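Local coordinates for pollen-specific leucine-rich repeat extensin-like protein 1 (Arabidopsis thaliana, PDB 6TME) that probably binds peptide signals through its leucine-rich repeats and is thought to link them to the pollen cell wall through its extensin-like part, at residues W69-A83 with S90-A102. Numbering follows the deposited sequence.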
loop_
_atom_site.group_PDB
_atom_site.type_symbol
_atom_site.label_atom_id
_atom_site.label_comp_id
_atom_site.label_asym_id
_atom_site.label_seq_id
_atom_site.Cartn_x
_atom_site.Cartn_y
_atom_site.Cartn_z
ATOM N N TRP A 69 -31.742 7.064 -0.263
ATOM C CA TRP A 69 -31.189 8.424 -0.234
ATOM C C TRP A 69 -32.248 9.436 -0.694
ATOM O O TRP A 69 -32.193 10.004 -1.794
ATOM C CB TRP A 69 -29.943 8.529 -1.101
ATOM C CG TRP A 69 -28.737 7.827 -0.617
ATOM C CD1 TRP A 69 -28.684 6.741 0.220
ATOM C CD2 TRP A 69 -27.385 8.153 -0.941
ATOM N NE1 TRP A 69 -27.385 6.375 0.428
ATOM C CE2 TRP A 69 -26.562 7.218 -0.277
ATOM C CE3 TRP A 69 -26.785 9.137 -1.737
ATOM C CZ2 TRP A 69 -25.161 7.241 -0.381
ATOM C CZ3 TRP A 69 -25.385 9.154 -1.845
ATOM C CH2 TRP A 69 -24.595 8.214 -1.168
ATOM N N VAL A 70 -33.231 9.661 0.182
ATOM C CA VAL A 70 -34.369 10.536 -0.106
ATOM C C VAL A 70 -34.743 11.299 1.158
ATOM O O VAL A 70 -34.708 10.751 2.265
ATOM C CB VAL A 70 -35.592 9.754 -0.638
ATOM C CG1 VAL A 70 -35.238 8.966 -1.888
ATOM C CG2 VAL A 70 -36.126 8.804 0.416
ATOM N N GLY A 71 -35.104 12.566 0.996
ATOM C CA GLY A 71 -35.502 13.378 2.119
ATOM C C GLY A 71 -34.323 13.915 2.905
ATOM O O GLY A 71 -33.178 13.495 2.726
ATOM N N PRO A 72 -34.595 14.838 3.831
ATOM C CA PRO A 72 -33.515 15.569 4.509
ATOM C C PRO A 72 -32.893 14.852 5.701
ATOM O O PRO A 72 -31.981 15.412 6.324
ATOM C CB PRO A 72 -34.228 16.850 4.960
ATOM C CG PRO A 72 -35.616 16.359 5.281
ATOM C CD PRO A 72 -35.927 15.304 4.245
ATOM N N ASP A 73 -33.343 13.647 6.055
ATOM C CA ASP A 73 -32.679 12.857 7.096
ATOM C C ASP A 73 -31.466 12.105 6.521
ATOM O O ASP A 73 -31.462 10.882 6.352
ATOM C CB ASP A 73 -33.671 11.896 7.726
ATOM C CG ASP A 73 -33.102 11.202 8.943
ATOM O OD1 ASP A 73 -32.054 11.672 9.451
ATOM O OD2 ASP A 73 -33.691 10.183 9.374
ATOM N N VAL A 74 -30.395 12.861 6.261
ATOM C CA VAL A 74 -29.205 12.276 5.629
ATOM C C VAL A 74 -28.604 11.148 6.473
ATOM O O VAL A 74 -28.054 10.179 5.925
ATOM C CB VAL A 74 -28.152 13.369 5.335
ATOM C CG1 VAL A 74 -28.591 14.221 4.174
ATOM C CG2 VAL A 74 -27.901 14.234 6.562
ATOM N N CYS A 75 -28.712 11.244 7.800
ATOM C CA CYS A 75 -28.108 10.263 8.688
ATOM C C CYS A 75 -28.685 8.868 8.513
ATOM O O CYS A 75 -28.032 7.887 8.891
ATOM C CB CYS A 75 -28.266 10.729 10.142
ATOM S SG CYS A 75 -27.337 12.243 10.474
ATOM N N SER A 76 -29.874 8.760 7.946
ATOM C CA SER A 76 -30.468 7.464 7.685
ATOM C C SER A 76 -30.134 6.920 6.298
ATOM O O SER A 76 -30.492 5.769 6.002
ATOM C CB SER A 76 -31.989 7.560 7.860
ATOM O OG SER A 76 -32.503 8.568 7.010
ATOM N N TYR A 77 -29.476 7.712 5.441
ATOM C CA TYR A 77 -28.991 7.209 4.153
ATOM C C TYR A 77 -28.028 6.038 4.338
ATOM O O TYR A 77 -27.139 6.071 5.193
ATOM C CB TYR A 77 -28.259 8.306 3.375
ATOM C CG TYR A 77 -29.095 9.400 2.802
ATOM C CD1 TYR A 77 -30.415 9.610 3.220
ATOM C CD2 TYR A 77 -28.574 10.232 1.835
ATOM C CE1 TYR A 77 -31.183 10.625 2.676
ATOM C CE2 TYR A 77 -29.318 11.249 1.283
ATOM C CZ TYR A 77 -30.631 11.442 1.703
ATOM O OH TYR A 77 -31.372 12.465 1.140
ATOM N N LYS A 78 -28.187 5.009 3.510
ATOM C CA LYS A 78 -27.301 3.858 3.573
ATOM C C LYS A 78 -25.901 4.243 3.109
ATOM O O LYS A 78 -25.736 4.805 2.020
ATOM C CB LYS A 78 -27.831 2.718 2.706
ATOM C CG LYS A 78 -26.975 1.455 2.845
ATOM C CD LYS A 78 -27.595 0.238 2.201
ATOM C CE LYS A 78 -26.728 -0.996 2.453
ATOM N NZ LYS A 78 -27.176 -2.200 1.690
ATOM N N GLY A 79 -24.891 3.922 3.931
ATOM C CA GLY A 79 -23.509 4.251 3.636
ATOM C C GLY A 79 -23.063 5.588 4.166
ATOM O O GLY A 79 -21.875 5.942 4.023
ATOM N N VAL A 80 -23.969 6.336 4.789
ATOM C CA VAL A 80 -23.669 7.637 5.372
ATOM C C VAL A 80 -23.682 7.470 6.886
ATOM O O VAL A 80 -24.610 6.873 7.441
ATOM C CB VAL A 80 -24.685 8.696 4.906
ATOM C CG1 VAL A 80 -24.374 10.049 5.535
ATOM C CG2 VAL A 80 -24.689 8.780 3.367
ATOM N N PHE A 81 -22.654 7.977 7.559
ATOM C CA PHE A 81 -22.487 7.696 8.980
ATOM C C PHE A 81 -22.305 8.995 9.742
ATOM O O PHE A 81 -21.358 9.740 9.499
ATOM C CB PHE A 81 -21.321 6.736 9.201
ATOM C CG PHE A 81 -21.572 5.358 8.614
ATOM C CD1 PHE A 81 -22.164 4.358 9.382
ATOM C CD2 PHE A 81 -21.268 5.086 7.283
ATOM C CE1 PHE A 81 -22.412 3.099 8.851
ATOM C CE2 PHE A 81 -21.521 3.833 6.740
ATOM C CZ PHE A 81 -22.088 2.827 7.542
ATOM N N CYS A 82 -23.217 9.265 10.660
ATOM C CA CYS A 82 -23.251 10.510 11.407
ATOM C C CYS A 82 -22.617 10.297 12.777
ATOM O O CYS A 82 -22.359 9.168 13.201
ATOM C CB CYS A 82 -24.689 11.035 11.534
ATOM S SG CYS A 82 -25.356 11.757 9.992
ATOM N N ALA A 83 -22.349 11.406 13.457
ATOM C CA ALA A 83 -21.580 11.416 14.696
ATOM C C ALA A 83 -21.716 12.796 15.337
ATOM O O ALA A 83 -22.113 13.755 14.667
ATOM C CB ALA A 83 -20.096 11.093 14.441
ATOM N N SER A 90 -23.143 18.114 21.015
ATOM C CA SER A 90 -24.574 18.317 20.842
ATOM C C SER A 90 -24.968 18.594 19.390
ATOM O O SER A 90 -26.164 18.627 19.075
ATOM C CB SER A 90 -25.037 19.473 21.723
ATOM O OG SER A 90 -24.639 20.694 21.142
ATOM N N VAL A 91 -24.003 18.799 18.503
ATOM C CA VAL A 91 -24.256 18.982 17.079
ATOM C C VAL A 91 -24.031 17.665 16.337
ATOM O O VAL A 91 -23.076 16.926 16.621
ATOM C CB VAL A 91 -23.374 20.105 16.512
ATOM C CG1 VAL A 91 -23.547 20.197 14.987
ATOM C CG2 VAL A 91 -23.735 21.426 17.205
ATOM N N LEU A 92 -24.933 17.367 15.401
ATOM C CA LEU A 92 -24.905 16.173 14.566
ATOM C C LEU A 92 -24.262 16.513 13.231
ATOM O O LEU A 92 -24.654 17.500 12.602
ATOM C CB LEU A 92 -26.323 15.650 14.323
ATOM C CG LEU A 92 -26.485 14.298 13.610
ATOM C CD1 LEU A 92 -25.929 13.165 14.466
ATOM C CD2 LEU A 92 -27.955 14.044 13.266
ATOM N N VAL A 93 -23.286 15.693 12.796
ATOM C CA VAL A 93 -22.569 15.909 11.536
ATOM C C VAL A 93 -22.422 14.592 10.785
ATOM O O VAL A 93 -22.453 13.508 11.379
ATOM C CB VAL A 93 -21.164 16.541 11.741
ATOM C CG1 VAL A 93 -21.237 17.837 12.551
ATOM C CG2 VAL A 93 -20.192 15.541 12.384
ATOM N N VAL A 94 -22.284 14.693 9.463
ATOM C CA VAL A 94 -21.918 13.555 8.622
ATOM C C VAL A 94 -20.399 13.412 8.693
ATOM O O VAL A 94 -19.657 14.260 8.188
ATOM C CB VAL A 94 -22.394 13.734 7.173
ATOM C CG1 VAL A 94 -21.806 12.641 6.276
ATOM C CG2 VAL A 94 -23.922 13.714 7.091
ATOM N N ALA A 95 -19.937 12.340 9.323
ATOM C CA ALA A 95 -18.529 12.156 9.635
ATOM C C ALA A 95 -17.891 11.077 8.795
ATOM O O ALA A 95 -16.652 10.993 8.745
ATOM C CB ALA A 95 -18.344 11.794 11.124
ATOM N N GLY A 96 -18.698 10.256 8.142
ATOM C CA GLY A 96 -18.175 9.116 7.433
ATOM C C GLY A 96 -19.034 8.719 6.255
ATOM O O GLY A 96 -20.261 8.855 6.272
ATOM N N ILE A 97 -18.370 8.243 5.213
ATOM C CA ILE A 97 -19.006 7.660 4.054
ATOM C C ILE A 97 -18.358 6.301 3.861
ATOM O O ILE A 97 -17.133 6.188 3.923
ATOM C CB ILE A 97 -18.813 8.550 2.819
ATOM C CG1 ILE A 97 -19.466 9.913 3.061
ATOM C CG2 ILE A 97 -19.303 7.827 1.579
ATOM C CD1 ILE A 97 -20.971 9.903 2.948
ATOM N N ASP A 98 -19.170 5.267 3.692
ATOM C CA ASP A 98 -18.633 3.930 3.485
ATOM C C ASP A 98 -19.580 3.202 2.542
ATOM O O ASP A 98 -20.644 2.753 2.962
ATOM C CB ASP A 98 -18.447 3.168 4.784
ATOM C CG ASP A 98 -17.645 1.878 4.595
ATOM O OD1 ASP A 98 -17.607 1.332 3.460
ATOM O OD2 ASP A 98 -17.031 1.414 5.587
ATOM N N LEU A 99 -19.150 3.078 1.281
ATOM C CA LEU A 99 -19.835 2.357 0.218
ATOM C C LEU A 99 -19.000 1.172 -0.285
ATOM O O LEU A 99 -19.155 0.746 -1.434
ATOM C CB LEU A 99 -20.155 3.314 -0.936
ATOM C CG LEU A 99 -21.021 4.524 -0.547
ATOM C CD1 LEU A 99 -21.123 5.587 -1.683
ATOM C CD2 LEU A 99 -22.412 4.042 -0.107
ATOM N N ASN A 100 -18.103 0.642 0.554
ATOM C CA ASN A 100 -17.245 -0.467 0.147
ATOM C C ASN A 100 -18.062 -1.576 -0.493
ATOM O O ASN A 100 -19.077 -2.010 0.057
ATOM C CB ASN A 100 -16.459 -1.033 1.335
ATOM C CG ASN A 100 -15.264 -0.202 1.686
ATOM O OD1 ASN A 100 -14.904 0.731 0.967
ATOM N ND2 ASN A 100 -14.642 -0.520 2.803
ATOM N N HIS A 101 -17.635 -1.985 -1.692
ATOM C CA HIS A 101 -18.199 -3.121 -2.421
ATOM C C HIS A 101 -19.581 -2.860 -3.006
ATOM O O HIS A 101 -20.265 -3.818 -3.382
ATOM C CB HIS A 101 -18.260 -4.364 -1.538
ATOM C CG HIS A 101 -16.916 -4.827 -1.084
ATOM N ND1 HIS A 101 -16.414 -4.538 0.166
ATOM C CD2 HIS A 101 -15.952 -5.526 -1.727
ATOM C CE1 HIS A 101 -15.206 -5.060 0.282
ATOM N NE2 HIS A 101 -14.902 -5.662 -0.853
ATOM N N ALA A 102 -20.031 -1.597 -3.093
ATOM C CA ALA A 102 -21.331 -1.345 -3.720
ATOM C C ALA A 102 -21.283 -1.366 -5.250
ATOM O O ALA A 102 -22.341 -1.347 -5.879
ATOM C CB ALA A 102 -21.913 -0.016 -3.230
#
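The N-terminal cap of the leucine-rich repeat solenoid contains an antiparallel beta hairpin, whose strand 80-85 pairs with strand 92-98 and covers the first edge of the repeat array. Asp98 N donates to Gly79 O at 2.8 Å (167°); further along, Ala83 and Val93 exchange two backbone bonds, and the pairing continues to Ala85 with Val91. Between Gly79 and Ala83 lies a classic beta bulge: Ala95 and Gly96 both face Phe81, whose carbonyl oxygen takes a 3.0 Å bond from Ala95 N and a weak one from Gly96 N. On the face that carries Val80, Cys82, Val94 and Ile97, Val80 CG1 meets Val94 CG1 at 3.7 Å, while Val80 CG2 lies beside Ile97 CD1. Val80 CG2 also rests against a face of the Trp69 ring, and Trp69 NE1 donates to Lys78 O, which lies at the indole edge, in its plane. On the other face, chi1 of -66° sets Phe81 CG beside its own backbone N, and the ring crosses Asp98 at a slant, with CE2 3.7 Å from Asp98 CB. Without the ring, as with an alanine here, Asp98 CB would probably lose this apolar cover and a gap would open beside a basic side chain of the other protein's chain. The Cys75-Cys82 disulfide ties the 3-10 turn to the hairpin: Val94 CG2 packs on Cys82 SG, and Leu92 brings CD2 to 3.4 Å from Cys75 SG.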